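Oxalate-binding protein (Thermotoga maritima, PDB 1O4T) binds oxalate and manganese as a homodimeric cupin and is a predicted oxalate decarboxylase. Local coordinates at the interface of chains A and B. Residues are numbered along the deposited sequence; one frame, centred on the assembly and turned at random. Chains: chain A/B, putative oxalate decarboxylase.

Contact 1: the interface of chains A and B. Residues chain A 83, 103; chain B 21-23, 46, 61, 85.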
loop_
_atom_site.group_PDB
_atom_site.type_symbol
_atom_site.label_atom_id
_atom_site.label_comp_id
_atom_site.label_asym_id
_atom_site.label_seq_id
_atom_site.Cartn_x
_atom_site.Cartn_y
_atom_site.Cartn_z
ATOM N N TYR A 83 0.221 -1.848 5.450
ATOM C CA TYR A 83 -0.917 -2.614 4.941
ATOM C C TYR A 83 -0.547 -4.115 4.917
ATOM O O TYR A 83 0.379 -4.565 4.216
ATOM C CB TYR A 83 -1.361 -2.113 3.565
ATOM C CG TYR A 83 -2.611 -2.826 3.098
ATOM C CD1 TYR A 83 -3.865 -2.292 3.337
ATOM C CD2 TYR A 83 -2.535 -4.033 2.451
ATOM C CE1 TYR A 83 -5.042 -2.976 2.971
ATOM C CE2 TYR A 83 -3.697 -4.730 2.049
ATOM C CZ TYR A 83 -4.961 -4.179 2.312
ATOM O OH TYR A 83 -6.110 -4.846 1.947
ATOM N N GLY A 103 -5.287 -7.519 5.169
ATOM C CA GLY A 103 -6.349 -6.534 5.019
ATOM C C GLY A 103 -6.298 -5.420 6.062
ATOM O O GLY A 103 -6.948 -4.402 5.908
ATOM N N VAL B 21 -6.944 -0.342 11.394
ATOM C CA VAL B 21 -8.175 -0.292 10.619
ATOM C C VAL B 21 -8.284 -1.622 9.870
ATOM O O VAL B 21 -7.388 -1.985 9.105
ATOM C CB VAL B 21 -8.095 0.886 9.599
ATOM C CG1 VAL B 21 -9.299 0.889 8.647
ATOM C CG2 VAL B 21 -7.977 2.231 10.336
ATOM N N ARG B 22 -9.366 -2.346 10.086
ATOM C CA ARG B 22 -9.576 -3.641 9.450
ATOM C C ARG B 22 -10.411 -3.485 8.173
ATOM O O ARG B 22 -11.610 -3.253 8.222
ATOM C CB ARG B 22 -10.226 -4.611 10.445
ATOM C CG ARG B 22 -10.591 -5.989 9.843
ATOM C CD ARG B 22 -10.581 -7.178 10.855
ATOM N NE ARG B 22 -9.224 -7.376 11.397
ATOM C CZ ARG B 22 -8.886 -8.215 12.378
ATOM N NH1 ARG B 22 -9.797 -8.987 12.979
ATOM N NH2 ARG B 22 -7.613 -8.276 12.765
ATOM N N SER B 23 -9.746 -3.591 7.028
ATOM C CA SER B 23 -10.365 -3.395 5.695
ATOM C C SER B 23 -11.719 -4.001 5.534
ATOM O O SER B 23 -12.619 -3.383 4.943
ATOM C CB SER B 23 -9.544 -4.089 4.614
ATOM O OG SER B 23 -8.612 -3.223 4.101
ATOM N N LEU B 46 -9.487 4.099 3.590
ATOM C CA LEU B 46 -8.840 3.433 4.711
ATOM C C LEU B 46 -8.297 4.411 5.717
ATOM O O LEU B 46 -8.313 4.118 6.896
ATOM C CB LEU B 46 -7.713 2.520 4.223
ATOM C CG LEU B 46 -8.154 1.410 3.280
ATOM C CD1 LEU B 46 -6.894 0.677 2.821
ATOM C CD2 LEU B 46 -9.190 0.445 3.808
ATOM N N ARG B 61 -8.685 1.163 -0.780
ATOM C CA ARG B 61 -8.676 -0.161 -1.375
ATOM C C ARG B 61 -9.830 -0.235 -2.397
ATOM O O ARG B 61 -11.018 -0.081 -2.053
ATOM C CB ARG B 61 -8.863 -1.223 -0.305
ATOM C CG ARG B 61 -8.822 -2.665 -0.799
ATOM C CD ARG B 61 -9.038 -3.649 0.328
ATOM N NE ARG B 61 -9.144 -5.033 -0.125
ATOM C CZ ARG B 61 -9.302 -6.092 0.675
ATOM N NH1 ARG B 61 -9.338 -5.938 2.008
ATOM N NH2 ARG B 61 -9.435 -7.318 0.146
ATOM N N LEU B 85 -3.299 -5.759 -5.440
ATOM C CA LEU B 85 -3.521 -6.800 -4.395
ATOM C C LEU B 85 -3.890 -8.193 -4.867
ATOM O O LEU B 85 -3.395 -9.190 -4.338
ATOM C CB LEU B 85 -4.566 -6.303 -3.368
ATOM C CG LEU B 85 -4.224 -4.994 -2.633
ATOM C CD1 LEU B 85 -5.466 -4.443 -1.884
ATOM C CD2 LEU B 85 -3.011 -5.215 -1.695
#

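Contact 2: the interface of chains A and B. Residues chain A 79, 81, 107, 131, 133; chain B 51-53, 55.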
loop_
_atom_site.group_PDB
_atom_site.type_symbol
_atom_site.label_atom_id
_atom_site.label_comp_id
_atom_site.label_asym_id
_atom_site.label_seq_id
_atom_site.Cartn_x
_atom_site.Cartn_y
_atom_site.Cartn_z
ATOM N N PHE A 79 5.389 9.749 9.560
ATOM C CA PHE A 79 4.463 8.740 10.017
ATOM C C PHE A 79 4.549 7.525 9.116
ATOM O O PHE A 79 4.997 7.633 7.977
ATOM C CB PHE A 79 3.036 9.294 10.167
ATOM C CG PHE A 79 2.398 9.742 8.880
ATOM C CD1 PHE A 79 2.499 11.050 8.470
ATOM C CD2 PHE A 79 1.678 8.850 8.091
ATOM C CE1 PHE A 79 1.911 11.471 7.309
ATOM C CE2 PHE A 79 1.104 9.278 6.884
ATOM C CZ PHE A 79 1.219 10.613 6.515
ATOM N N ILE A 81 2.610 3.790 7.716
ATOM C CA ILE A 81 1.450 2.966 7.498
ATOM C C ILE A 81 1.942 1.573 7.105
ATOM O O ILE A 81 2.769 1.428 6.222
ATOM C CB ILE A 81 0.592 3.539 6.334
ATOM C CG1 ILE A 81 0.248 5.012 6.572
ATOM C CG2 ILE A 81 -0.674 2.674 6.109
ATOM C CD1 ILE A 81 -0.131 5.712 5.272
ATOM N N PHE A 107 -1.403 2.127 11.466
ATOM C CA PHE A 107 -0.994 3.521 11.382
ATOM C C PHE A 107 -0.173 3.934 12.599
ATOM O O PHE A 107 -0.637 3.825 13.756
ATOM C CB PHE A 107 -2.225 4.423 11.286
ATOM C CG PHE A 107 -1.890 5.859 11.063
ATOM C CD1 PHE A 107 -1.433 6.281 9.829
ATOM C CD2 PHE A 107 -1.997 6.785 12.088
ATOM C CE1 PHE A 107 -1.097 7.620 9.612
ATOM C CE2 PHE A 107 -1.658 8.108 11.888
ATOM C CZ PHE A 107 -1.190 8.521 10.667
ATOM N N ILE A 131 5.849 8.531 5.462
ATOM C CA ILE A 131 5.545 9.810 4.863
ATOM C C ILE A 131 6.054 10.908 5.800
ATOM O O ILE A 131 5.790 10.906 7.022
ATOM C CB ILE A 131 4.027 9.898 4.568
ATOM C CG1 ILE A 131 3.645 8.828 3.512
ATOM C CG2 ILE A 131 3.643 11.257 4.101
ATOM C CD1 ILE A 131 2.201 8.848 3.030
ATOM N N LEU A 133 6.909 14.356 7.714
ATOM C CA LEU A 133 6.282 15.387 8.583
ATOM C C LEU A 133 4.908 15.051 9.197
ATOM O O LEU A 133 4.829 14.829 10.425
ATOM C CB LEU A 133 6.303 16.742 7.914
ATOM C CG LEU A 133 7.679 17.119 7.350
ATOM C CD1 LEU A 133 7.719 18.582 7.232
ATOM C CD2 LEU A 133 8.876 16.630 8.155
ATOM O OXT LEU A 133 3.864 14.978 8.522
ATOM N N ALA B 51 -5.819 12.478 8.992
ATOM C CA ALA B 51 -5.002 11.528 9.751
ATOM C C ALA B 51 -3.604 11.439 9.179
ATOM O O ALA B 51 -2.657 11.138 9.882
ATOM C CB ALA B 51 -5.652 10.141 9.724
ATOM N N MET B 52 -3.503 11.692 7.880
ATOM C CA MET B 52 -2.248 11.675 7.172
ATOM C C MET B 52 -1.675 13.088 7.060
ATOM O O MET B 52 -0.884 13.364 6.171
ATOM C CB MET B 52 -2.463 11.049 5.782
ATOM C CG MET B 52 -2.993 9.597 5.802
ATOM S SD MET B 52 -3.025 8.836 4.173
ATOM C CE MET B 52 -4.490 9.589 3.410
ATOM N N HIS B 53 -2.092 13.975 7.958
ATOM C CA HIS B 53 -1.485 15.311 8.152
ATOM C C HIS B 53 -1.557 16.161 6.892
ATOM O O HIS B 53 -0.705 17.011 6.675
ATOM C CB HIS B 53 -0.023 15.188 8.621
ATOM C CG HIS B 53 0.140 14.506 9.947
ATOM N ND1 HIS B 53 0.411 15.194 11.108
ATOM C CD2 HIS B 53 0.080 13.206 10.295
ATOM C CE1 HIS B 53 0.526 14.340 12.109
ATOM N NE2 HIS B 53 0.312 13.127 11.644
ATOM N N LYS B 55 -0.814 15.313 3.951
ATOM C CA LYS B 55 0.321 14.984 3.069
ATOM C C LYS B 55 -0.138 14.055 1.935
ATOM O O LYS B 55 0.511 13.960 0.892
ATOM C CB LYS B 55 1.459 14.292 3.857
ATOM C CG LYS B 55 2.194 15.175 4.887
ATOM C CD LYS B 55 2.723 16.429 4.205
ATOM C CE LYS B 55 3.725 17.155 5.027
ATOM N NZ LYS B 55 4.243 18.308 4.237
#

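Contact 1: the interface of chains A and B
The backbone carbonyl oxygen of A:Gly103 is gripped twice by B:Ser23, the first residue of the 3-10 helix 23-25, across the dimer interface of two cupin subunits of the double-stranded beta-helix fold. The hydroxyl B:Ser23 OG donates to A:Gly103 O at 2.7 Å, lying in the carbonyl plane on a lone pair. The backbone B:Ser23 N gives the second bond, 3.1 Å to the same A:Gly103 O, but from well above that plane, 49° out of it. One oxygen thus takes both the amide and the side chain of the residue that follows strand 20-22, which probably holds the start of this short helix against the turn of the partner.

Beside it A:Tyr83 reaches out of strand 78-86 towards chain B. CG stands anti to the backbone N (chi1 -175°), which carries the ring away from its own strand and in among side chains of B. Leucine methyls meet the two borders of the ring: B:Leu85 CD2 comes obliquely from off the ring plane, 3.8 Å from CE2, and B:Leu46 CD1 sits beyond the other border, 4.1 Å from CE1. The phenol OH rests over the guanidinium face of B:Arg61, 3.4 Å from NH1, a polar contact and not a hydrogen bond. B:Arg61 is extended from CG to NE, and its guanidinium plane stands 86° from the tyrosine ring. B:Ser23 CB lies at the guanidinium edge, in its plane.

Contact 2: the interface of chains A and B
A:Phe79 and B:Met52 lead the apolar contacts of this patch, where the beta-sheet of one cupin subunit receives the 51-55 segment of its partner in the homodimer. B:Met52 CA lies over one face of the A:Phe79 phenyl, offset towards CZ and 3.7 Å from it. The side chains cross obliquely, and B:Met52 CB also touches CZ. The imidazole of B:His53 slides past in the opposite direction over the same face, nearly parallel to the phenyl at its rim, with its carbon CD2 3.7 Å from A:Phe79 CD1. A chi1 of 64°, which sets CG of A:Phe79 between the backbone N and the carbonyl carbon, leans the ring towards A:Ile131. There A:Ile131 CB backs the opposite face, 3.5 Å above the ring plane and towards the rim, so the phenyl is held between A:Ile131 on one face and B:Met52 and B:His53 on the other. Replacing the phenyl of A:Phe79 by an alanine would probably leave a gap between A:Ile131 and the B:Met52 backbone and free the imidazole of B:His53 to turn.

Aliphatic packing continues at the end of strand 124-132. A:Ile131 CG2 meets B:Lys55 CB at 3.7 Å. The lysine chain bends at chi2 (-55°) and then runs on past the C-terminal residue, bringing CE to 3.9 Å from A:Leu133 CB. Its hydrocarbon part therefore does the packing.

Rings also meet backbone oxygens. B:Met52 O lies beyond the rim and above the ring plane, 3.5 Å from A:Phe79 CZ. A:Phe107, from strand 104-108, turns the far end of its ring to the preceding carbonyl, with CE1 and CE2 almost equally distant from B:Ala51 O. At the C-terminus, the carboxylate oxygen A:Leu133 OXT lies 3.9 Å from B:His53 CB.

Contact 1 and contact 2 lie about 16 Å apart, measured between the centres of their C-alpha atoms, along the same dimer interface. Strand 78-86 of chain A joins them, supplying A:Tyr83 to contact 1 and A:Phe79 and A:Ile81 to contact 2. A:Gly103 and A:Phe107 add a second link, from the turn before strand 104-108 and from that strand. Chain B brings residues 21-23, loop residue B:Leu46, B:Arg61 of strand 58-64 and B:Leu85 of strand 78-86 to contact 1, and the 51-55 segment to contact 2. The two copies of strand 78-86 thus meet at contact 1, and two-fold symmetry repeats both contacts.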